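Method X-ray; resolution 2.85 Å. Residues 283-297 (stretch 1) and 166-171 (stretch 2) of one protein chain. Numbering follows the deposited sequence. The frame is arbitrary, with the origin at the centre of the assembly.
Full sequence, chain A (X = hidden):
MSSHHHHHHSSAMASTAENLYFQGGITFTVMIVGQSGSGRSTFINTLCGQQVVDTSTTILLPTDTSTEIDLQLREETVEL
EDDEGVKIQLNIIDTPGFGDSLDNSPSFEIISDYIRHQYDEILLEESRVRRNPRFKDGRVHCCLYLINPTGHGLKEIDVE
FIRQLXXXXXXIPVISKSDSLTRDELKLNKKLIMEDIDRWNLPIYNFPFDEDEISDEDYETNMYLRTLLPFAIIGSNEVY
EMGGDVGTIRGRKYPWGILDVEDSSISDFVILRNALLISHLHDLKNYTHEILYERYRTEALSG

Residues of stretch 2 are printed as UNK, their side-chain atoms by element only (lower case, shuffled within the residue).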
# COMPACT_ATOMS: atom_id res chain seq x y z
N ASP A 283 8.24 8.47 4.77
CA ASP A 283 8.66 7.29 5.53
C ASP A 283 8.68 6.03 4.64
O ASP A 283 9.53 5.17 4.84
CB ASP A 283 7.88 7.10 6.83
CG ASP A 283 8.12 8.16 7.91
OD1 ASP A 283 9.14 8.90 7.82
OD2 ASP A 283 7.31 8.24 8.87
N LEU A 284 7.79 5.93 3.63
CA LEU A 284 7.73 4.80 2.71
C LEU A 284 8.86 4.96 1.71
O LEU A 284 9.40 3.95 1.21
CB LEU A 284 6.39 4.77 1.95
CG LEU A 284 5.11 4.70 2.74
CD1 LEU A 284 4.01 5.46 2.05
CD2 LEU A 284 4.68 3.27 2.95
N LYS A 285 9.20 6.21 1.36
CA LYS A 285 10.29 6.48 0.41
C LYS A 285 11.55 6.04 1.11
O LYS A 285 12.27 5.22 0.57
CB LYS A 285 10.34 7.98 0.05
CG LYS A 285 10.97 8.29 -1.28
CD LYS A 285 12.04 9.37 -1.14
CE LYS A 285 12.62 9.78 -2.48
NZ LYS A 285 11.81 10.84 -3.14
N ASN A 286 11.74 6.48 2.37
CA ASN A 286 12.88 6.15 3.20
C ASN A 286 12.93 4.69 3.57
O ASN A 286 14.00 4.12 3.48
CB ASN A 286 12.97 7.05 4.42
CG ASN A 286 13.37 8.48 4.09
OD1 ASN A 286 13.18 8.99 2.96
ND2 ASN A 286 13.93 9.19 5.07
N TYR A 287 11.81 4.07 3.90
CA TYR A 287 11.77 2.65 4.24
C TYR A 287 12.22 1.78 3.06
O TYR A 287 13.03 0.88 3.27
CB TYR A 287 10.39 2.21 4.79
CG TYR A 287 10.45 0.94 5.62
CD1 TYR A 287 10.33 -0.32 5.02
CD2 TYR A 287 10.68 0.99 6.98
CE1 TYR A 287 10.41 -1.49 5.77
CE2 TYR A 287 10.75 -0.18 7.75
CZ TYR A 287 10.63 -1.41 7.14
OH TYR A 287 10.74 -2.56 7.88
N THR A 288 11.75 2.08 1.81
CA THR A 288 12.17 1.24 0.68
C THR A 288 13.63 1.41 0.33
O THR A 288 14.19 0.49 -0.25
CB THR A 288 11.28 1.34 -0.57
OG1 THR A 288 11.50 2.58 -1.25
CG2 THR A 288 9.79 1.09 -0.28
N HIS A 289 14.27 2.55 0.70
CA HIS A 289 15.69 2.78 0.44
C HIS A 289 16.60 2.32 1.58
O HIS A 289 17.59 1.63 1.31
CB HIS A 289 15.97 4.25 0.07
CG HIS A 289 17.41 4.51 -0.26
ND1 HIS A 289 18.07 3.82 -1.28
CD2 HIS A 289 18.29 5.38 0.31
CE1 HIS A 289 19.31 4.30 -1.30
NE2 HIS A 289 19.49 5.24 -0.37
N GLU A 290 16.29 2.71 2.83
CA GLU A 290 17.09 2.41 4.02
C GLU A 290 17.12 0.90 4.40
O GLU A 290 18.20 0.41 4.75
CB GLU A 290 16.71 3.31 5.22
CG GLU A 290 15.42 2.92 5.96
CD GLU A 290 14.62 3.97 6.72
OE1 GLU A 290 15.17 5.06 6.99
OE2 GLU A 290 13.45 3.69 7.06
N ILE A 291 15.98 0.17 4.30
CA ILE A 291 15.94 -1.25 4.71
C ILE A 291 15.50 -2.24 3.59
O ILE A 291 16.16 -3.28 3.42
CB ILE A 291 15.11 -1.43 6.02
CG1 ILE A 291 14.70 -2.91 6.27
CG2 ILE A 291 13.91 -0.50 6.06
CD1 ILE A 291 14.24 -3.23 7.72
N LEU A 292 14.42 -1.93 2.86
CA LEU A 292 13.85 -2.79 1.79
C LEU A 292 14.77 -3.04 0.56
O LEU A 292 14.64 -4.09 -0.09
CB LEU A 292 12.52 -2.20 1.33
CG LEU A 292 11.28 -3.03 1.49
CD1 LEU A 292 11.29 -3.77 2.78
CD2 LEU A 292 10.06 -2.18 1.33
N TYR A 293 15.64 -2.07 0.22
CA TYR A 293 16.61 -2.16 -0.86
C TYR A 293 17.88 -2.77 -0.28
O TYR A 293 18.60 -3.49 -0.98
CB TYR A 293 16.89 -0.77 -1.48
CG TYR A 293 18.17 -0.67 -2.30
CD1 TYR A 293 18.26 -1.25 -3.56
CD2 TYR A 293 19.27 0.03 -1.82
CE1 TYR A 293 19.42 -1.15 -4.32
CE2 TYR A 293 20.44 0.13 -2.57
CZ TYR A 293 20.52 -0.46 -3.82
OH TYR A 293 21.67 -0.34 -4.56
N GLU A 294 18.13 -2.50 1.01
CA GLU A 294 19.28 -3.01 1.74
C GLU A 294 19.27 -4.54 1.84
O GLU A 294 20.32 -5.17 1.73
CB GLU A 294 19.34 -2.34 3.13
CG GLU A 294 20.65 -1.63 3.42
CD GLU A 294 21.38 -0.98 2.25
OE1 GLU A 294 20.86 0.02 1.71
OE2 GLU A 294 22.46 -1.48 1.89
N ARG A 295 18.07 -5.13 2.03
CA ARG A 295 17.84 -6.58 2.12
C ARG A 295 18.04 -7.21 0.75
O ARG A 295 18.55 -8.33 0.66
CB ARG A 295 16.42 -6.86 2.63
CG ARG A 295 16.22 -8.29 3.13
CD ARG A 295 14.81 -8.57 3.60
NE ARG A 295 14.45 -7.76 4.77
CZ ARG A 295 13.41 -6.93 4.82
NH1 ARG A 295 12.60 -6.81 3.78
NH2 ARG A 295 13.17 -6.23 5.92
N TYR A 296 17.62 -6.50 -0.32
CA TYR A 296 17.75 -6.97 -1.70
C TYR A 296 19.20 -6.88 -2.18
O TYR A 296 19.63 -7.73 -2.95
CB TYR A 296 16.80 -6.21 -2.64
CG TYR A 296 16.82 -6.70 -4.08
CD1 TYR A 296 16.20 -7.90 -4.43
CD2 TYR A 296 17.44 -5.96 -5.08
CE1 TYR A 296 16.21 -8.35 -5.75
CE2 TYR A 296 17.44 -6.40 -6.40
CZ TYR A 296 16.82 -7.59 -6.73
OH TYR A 296 16.84 -8.04 -8.03
N ARG A 297 19.93 -5.85 -1.72
CA ARG A 297 21.34 -5.60 -2.03
C ARG A 297 22.19 -6.69 -1.39
O ARG A 297 23.07 -7.25 -2.04
CB ARG A 297 21.77 -4.23 -1.50
CG ARG A 297 22.83 -3.52 -2.33
CD ARG A 297 23.67 -2.61 -1.46
NE ARG A 297 24.87 -3.30 -0.97
CZ ARG A 297 24.98 -3.85 0.24
NH1 ARG A 297 23.98 -3.79 1.10
NH2 ARG A 297 26.11 -4.46 0.59
N UNK A 166 5.94 -8.70 -0.28
CA UNK A 166 5.98 -7.94 0.97
C UNK A 166 7.37 -7.70 1.52
O UNK A 166 7.55 -6.89 2.43
N UNK A 167 8.35 -8.42 0.98
CA UNK A 167 9.74 -8.28 1.37
C UNK A 167 10.43 -7.26 0.46
O UNK A 167 11.41 -6.63 0.88
c UNK A 167 10.45 -9.62 1.29
o UNK A 167 11.70 -9.57 1.97
N UNK A 168 9.91 -7.09 -0.78
CA UNK A 168 10.45 -6.18 -1.80
C UNK A 168 9.77 -4.81 -1.83
O UNK A 168 10.46 -3.83 -2.09
c UNK A 168 12.20 -8.20 -4.22
c UNK A 168 9.93 -9.19 -3.87
c UNK A 168 10.38 -6.82 -3.19
c UNK A 168 10.97 -8.22 -3.34
N UNK A 169 8.44 -4.72 -1.63
CA UNK A 169 7.69 -3.46 -1.68
C UNK A 169 6.89 -3.23 -0.40
O UNK A 169 6.51 -4.21 0.23
c UNK A 169 6.82 -3.36 -2.98
c UNK A 169 5.71 -4.40 -3.02
c UNK A 169 6.27 -1.96 -3.20
N UNK A 170 6.64 -1.96 -0.01
CA UNK A 170 5.84 -1.65 1.19
C UNK A 170 4.36 -1.89 0.90
O UNK A 170 3.73 -1.00 0.32
o UNK A 170 7.71 -0.82 3.23
c UNK A 170 7.27 0.04 2.46
n UNK A 170 7.76 1.27 2.41
c UNK A 170 6.04 -0.20 1.63
N UNK A 171 3.81 -3.07 1.26
CA UNK A 171 2.40 -3.35 0.95
C UNK A 171 1.46 -2.77 2.00
O UNK A 171 1.59 -3.09 3.17
c UNK A 171 2.12 -4.87 0.67
c UNK A 171 2.73 -5.28 -0.70
c UNK A 171 0.61 -5.20 0.72
c UNK A 171 2.92 -6.72 -0.90

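Position 166 has backbone atoms and nothing beyond CA, so it sets no side chain against stretch 1. It is Gly 166.

Position 167 carries one carbon and then one oxygen, a short unbranched hydroxymethyl group. The side-chain oxygen of position 167 lies 3.4 Å from Arg 295 NH1. These two atoms make it Ser 167. The arginine donates a weak hydrogen bond from NH1 to Ser 167 OG. Arg 295 NH1 also stands 3.1 Å from Ser 167 O, which lies near the guanidinium plane at its edge. Ser 167 O is also 3.4 Å from Leu 292 CD1.

At position 168 there are four carbons, forked at the second. One terminal carbon of position 168 comes within 4.0 Å of Tyr 296 CD1, an apolar contact. The fork at the second carbon identifies Leu 168. Its CA-to-CB bond points away from stretch 1, yet the end of the side chain comes nearer, with CD2 making the approach to the tyrosine.

Position 169 shows three carbons, the first carrying the other two. Its CA-to-CB bond points away and its side chain makes no contact within 4.5 Å, so what it contributes is main chain, C of position 169 lying 3.8 Å from Leu 292 CD2. The branching at the first carbon makes it Val 169.

Position 170 has two carbons, the second bearing one oxygen and one nitrogen, a primary amide one carbon from the backbone. Its CA-to-CB bond points toward stretch 1. The amide oxygen of position 170 lies 3.2 Å from Tyr 287 CD1 and 3.3 Å from Leu 292 CD2, while the amide nitrogen of position 170 packs 3.4 Å from Thr 288 CG2 and 3.7 Å from Leu 284 CD2. This is Asn 170. It has the largest covered area of the six, 107 Å², and its ND2 is hydrogen-bonded elsewhere in the structure.

Position 171 holds four carbons, forked at the first with one arm two carbons long. Its CA-to-CB bond points away and it touches nothing of stretch 1. It is Ile 171.

The contact works through two side chains that reach across, Leu 292 and Asn 170. The leucine lies along the backbone from Ser 167 to Val 169 and touches the amide; the amide settles among Leu 284, Tyr 287, Thr 288 and Leu 292. Arg 295 and Tyr 296 extend the surface to Ser 167 and Leu 168. What a designer can read here is close packing of Leu 292 against the main chain and amide of the loop, within a contact that buries 418 Å² summed over both sides, with one weak hydrogen bond across.

Stretch 2 166-171: GSLVNI
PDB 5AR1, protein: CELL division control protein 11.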